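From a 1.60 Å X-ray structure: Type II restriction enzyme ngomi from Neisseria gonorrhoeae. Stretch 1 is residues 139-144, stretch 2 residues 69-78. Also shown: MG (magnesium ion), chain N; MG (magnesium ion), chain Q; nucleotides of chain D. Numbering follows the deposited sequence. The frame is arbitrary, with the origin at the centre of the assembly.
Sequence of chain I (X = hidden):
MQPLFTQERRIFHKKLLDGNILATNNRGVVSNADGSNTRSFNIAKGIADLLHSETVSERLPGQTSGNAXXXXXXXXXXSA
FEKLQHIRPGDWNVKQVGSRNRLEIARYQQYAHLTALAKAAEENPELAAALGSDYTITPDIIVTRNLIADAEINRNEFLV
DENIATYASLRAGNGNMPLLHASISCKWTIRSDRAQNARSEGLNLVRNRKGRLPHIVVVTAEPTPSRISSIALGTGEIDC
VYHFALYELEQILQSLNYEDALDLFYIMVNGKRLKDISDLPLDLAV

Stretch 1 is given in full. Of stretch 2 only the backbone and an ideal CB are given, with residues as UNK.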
# COMPACT_ATOMS: atom_id res chain seq x y z
N PRO I 139 -1.33 17.37 9.46
CA PRO I 139 -0.15 17.93 8.80
C PRO I 139 0.38 19.14 9.55
O PRO I 139 -0.35 19.76 10.32
CB PRO I 139 -0.65 18.30 7.40
CG PRO I 139 -1.86 17.36 7.20
CD PRO I 139 -2.50 17.41 8.56
N ASP I 140 1.65 19.47 9.36
CA ASP I 140 2.23 20.63 10.04
C ASP I 140 1.66 21.92 9.45
O ASP I 140 1.29 22.84 10.19
CB ASP I 140 3.76 20.64 9.86
CG ASP I 140 4.42 19.49 10.55
OD1 ASP I 140 3.76 18.88 11.42
OD2 ASP I 140 5.62 19.21 10.26
N ILE I 141 1.61 21.97 8.12
CA ILE I 141 1.11 23.12 7.37
C ILE I 141 0.19 22.60 6.28
O ILE I 141 0.46 21.59 5.66
CB ILE I 141 2.26 23.88 6.63
CG1 ILE I 141 3.23 24.48 7.65
CG2 ILE I 141 1.70 24.99 5.73
CD1 ILE I 141 4.52 24.98 7.00
N ILE I 142 -0.91 23.30 6.05
CA ILE I 142 -1.79 22.89 4.97
C ILE I 142 -2.08 24.07 4.07
O ILE I 142 -2.02 25.24 4.51
CB ILE I 142 -3.17 22.31 5.46
CG1 ILE I 142 -3.93 23.35 6.29
CG2 ILE I 142 -2.96 20.99 6.18
CD1 ILE I 142 -5.32 22.86 6.77
N VAL I 143 -2.31 23.77 2.79
CA VAL I 143 -2.75 24.78 1.82
C VAL I 143 -4.13 24.27 1.41
O VAL I 143 -4.29 23.08 1.15
CB VAL I 143 -1.87 24.85 0.56
CG1 VAL I 143 -2.37 25.98 -0.37
CG2 VAL I 143 -0.42 25.13 0.97
N THR I 144 -5.13 25.15 1.41
CA THR I 144 -6.49 24.76 1.04
C THR I 144 -7.05 25.70 -0.02
O THR I 144 -6.57 26.83 -0.18
CB THR I 144 -7.41 24.78 2.28
OG1 THR I 144 -7.46 26.10 2.82
CG2 THR I 144 -6.86 23.84 3.36
N UNK I 69 10.11 27.02 12.87
CA UNK I 69 10.44 26.63 11.50
C UNK I 69 9.13 26.43 10.72
O UNK I 69 9.04 26.82 9.56
CB UNK I 69 11.29 25.36 11.48
N UNK I 70 8.13 25.82 11.36
CA UNK I 70 6.85 25.62 10.69
C UNK I 70 6.26 26.98 10.33
O UNK I 70 5.80 27.19 9.22
CB UNK I 70 5.89 24.82 11.57
N UNK I 71 6.25 27.89 11.30
CA UNK I 71 5.65 29.21 11.06
C UNK I 71 6.34 29.98 9.93
O UNK I 71 5.68 30.53 9.05
CB UNK I 71 5.70 30.04 12.34
N UNK I 72 7.67 29.99 9.94
CA UNK I 72 8.43 30.70 8.92
C UNK I 72 8.26 30.05 7.54
O UNK I 72 8.18 30.74 6.53
CB UNK I 72 9.91 30.74 9.30
N UNK I 73 8.21 28.71 7.50
CA UNK I 73 7.98 28.02 6.24
C UNK I 73 6.60 28.40 5.70
O UNK I 73 6.45 28.66 4.49
CB UNK I 73 8.10 26.51 6.42
N UNK I 74 5.61 28.46 6.59
CA UNK I 74 4.25 28.82 6.20
C UNK I 74 4.17 30.20 5.57
O UNK I 74 3.50 30.40 4.54
CB UNK I 74 3.32 28.76 7.42
N UNK I 75 4.85 31.16 6.19
CA UNK I 75 4.85 32.53 5.69
C UNK I 75 5.50 32.64 4.32
O UNK I 75 5.01 33.37 3.47
CB UNK I 75 5.57 33.45 6.68
N UNK I 76 6.59 31.91 4.11
CA UNK I 76 7.27 31.91 2.83
C UNK I 76 6.35 31.33 1.76
O UNK I 76 6.25 31.88 0.67
CB UNK I 76 8.58 31.12 2.91
N UNK I 77 5.70 30.21 2.07
CA UNK I 77 4.82 29.58 1.09
C UNK I 77 3.65 30.49 0.75
O UNK I 77 3.33 30.70 -0.42
CB UNK I 77 4.31 28.24 1.61
N UNK I 78 3.04 31.06 1.78
CA UNK I 78 1.91 31.96 1.57
C UNK I 78 2.28 33.13 0.66
O UNK I 78 1.61 33.42 -0.33
CB UNK I 78 1.40 32.49 2.91
MG MG N . 3.76 16.93 12.33
MG MG Q . 7.11 18.17 11.45
OP3 DC D 1 4.95 15.71 14.68
P DC D 1 6.19 16.31 14.08
OP1 DC D 1 7.24 15.29 13.66
OP2 DC D 1 5.90 17.34 13.01
O5' DC D 1 6.91 17.15 15.28
C5' DC D 1 6.64 18.54 15.45
C4' DC D 1 7.67 19.17 16.36
O4' DC D 1 7.41 18.71 17.72
C3' DC D 1 9.10 18.74 16.06
O3' DC D 1 9.75 19.67 15.23
C2' DC D 1 9.77 18.66 17.43
C1' DC D 1 8.64 18.52 18.43
N1 DC D 1 8.64 17.14 18.97
C2 DC D 1 9.32 16.88 20.15
O2 DC D 1 9.95 17.80 20.68
N3 DC D 1 9.27 15.63 20.70
C4 DC D 1 8.61 14.66 20.08
N4 DC D 1 8.59 13.44 20.65
C5 DC D 1 7.92 14.88 18.84
C6 DC D 1 7.97 16.12 18.33

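Stretch 2 is one helix, with phi and psi near -60° and -45° throughout, and it runs roughly parallel to the strand 141-144, its axis 9.5 Å away at closest approach and 23° off in direction. Its recurring backbone bonds favour any good helix former; the differences lie in where each CB points.

Position 69 has nothing of stretch 1 within 5.5 Å of its CB. The contact leaves the choice open; the residue is Phe69, its ring at chi1 t and clear of stretch 1.

Position 70 is the most demanding. Its CB points toward stretch 1, with Ile141 CG1 4.7 Å and Asp140 CB 5.0 Å from the ideal CB. Beyond lie the Asp140 carboxylate and two magnesium ions: OD1 of Asp140 binds the chain N ion at 2.1 Å and OD2 binds the chain Q ion at 2.2 Å. An apolar stem would suit the isoleucine, but a tip near these ions should be polar: Gln, Asn, Asp or Glu are all plausible, with the longer ones reaching further. The residue is Glu70. Chi1 m and chi2 t extend it so that OE2 comes within 3.5 Å of Asp140 CG. Two carboxylates so close would repel, but the cations lie alongside. Glu70 does not bind the metal directly: its OE2 accepts a hydrogen bond from water 2 (2.6 Å from the water O), and that water's O is 2.2 Å from MG of chain Q. Water 1 adds a second link, its O 2.9 Å from Glu70 OE1 and 2.8 Å from Asp140 O. In a restriction enzyme, such an acid is well placed to support metal binding beside the DNA phosphate.

Positions 71 and 72 point away, so stretch 1 sets no rule for them; they are Ala71 and Ile72.

Position 73 points toward stretch 1, its ideal CB 3.9 Å from Ile141 CD1. With a methyl already at the CB, a small or slim apolar residue such as Ala, Cys or Val would fit. Cys73 packs its CB against Ile141 CD1 at 3.9 Å; with chi1 m, SG ends 5.3 Å from that CD1.

Position 74 points sideways, its ideal CB 4.0 Å from the same CD1, so Ala, Ser or Thr could serve. Ser74 touches it through CB at 4.0 Å, while chi1 t leaves OG 4.7 Å from Ile141 CD1. The backbone here also helps hold Ile141, whose CD1 sits 3.4 Å from Glu70 O and 3.7 Å from Ser74 N.

Positions 75 and 76 lie out of reach, and their identities, Glu75 and Phe76, are not dictated by this contact.

Position 77 again points toward the strand, but nothing lies within 5.5 Å of its ideal CB. Atoms beyond CB are needed to reach Val143 CG2, so Val, Ile, Leu or Met would do. Val77 meets Val143 CG2 with CG1 at 4.4 Å, a loose contact.

Position 78 points sideways into space that stretch 1 leaves empty, so most side chains would suit; Gln78 makes no contact.

Stretch 2 69-78: FEAICSEFVQ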
# COMPACT_ATOMS: atom_id res chain seq x y z
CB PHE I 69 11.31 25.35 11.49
CG PHE I 69 11.80 24.94 10.11
CD1 PHE I 69 12.56 25.82 9.33
CD2 PHE I 69 11.52 23.67 9.61
CE1 PHE I 69 13.03 25.45 8.08
CE2 PHE I 69 11.99 23.28 8.34
CZ PHE I 69 12.75 24.17 7.58
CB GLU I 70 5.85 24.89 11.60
CG GLU I 70 6.14 23.42 11.84
CD GLU I 70 5.14 22.78 12.80
OE1 GLU I 70 4.17 23.46 13.20
OE2 GLU I 70 5.33 21.58 13.14
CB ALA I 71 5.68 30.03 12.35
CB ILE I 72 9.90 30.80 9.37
CG1 ILE I 72 9.94 31.74 10.59
CG2 ILE I 72 10.77 31.30 8.26
CD1 ILE I 72 11.27 31.75 11.37
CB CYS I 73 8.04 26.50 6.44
SG CYS I 73 9.75 25.85 6.45
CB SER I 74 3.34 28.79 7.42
OG SER I 74 1.98 28.89 7.02
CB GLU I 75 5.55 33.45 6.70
CG GLU I 75 4.79 33.53 8.00
CD GLU I 75 5.47 34.38 9.04
OE1 GLU I 75 6.65 34.76 8.84
OE2 GLU I 75 4.82 34.67 10.06
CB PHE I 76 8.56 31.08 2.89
CG PHE I 76 9.15 30.80 1.55
CD1 PHE I 76 9.88 31.78 0.87
CD2 PHE I 76 8.90 29.58 0.92
CE1 PHE I 76 10.34 31.54 -0.43
CE2 PHE I 76 9.36 29.34 -0.36
CZ PHE I 76 10.07 30.31 -1.05
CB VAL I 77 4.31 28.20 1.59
CG1 VAL I 77 3.16 27.69 0.68
CG2 VAL I 77 5.47 27.19 1.56
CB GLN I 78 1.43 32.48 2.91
CG GLN I 78 0.15 33.32 2.84
CD GLN I 78 -0.23 33.87 4.21
OE1 GLN I 78 0.56 34.56 4.86
NE2 GLN I 78 -1.45 33.56 4.66
O HOH W 1 1.41 22.48 12.98
O HOH W 2 7.38 20.10 12.53
O HOH W 3 1.99 16.28 10.97
O HOH W 4 3.26 14.76 12.90
O HOH W 5 2.60 17.75 14.00
O HOH W 6 8.72 17.05 12.35
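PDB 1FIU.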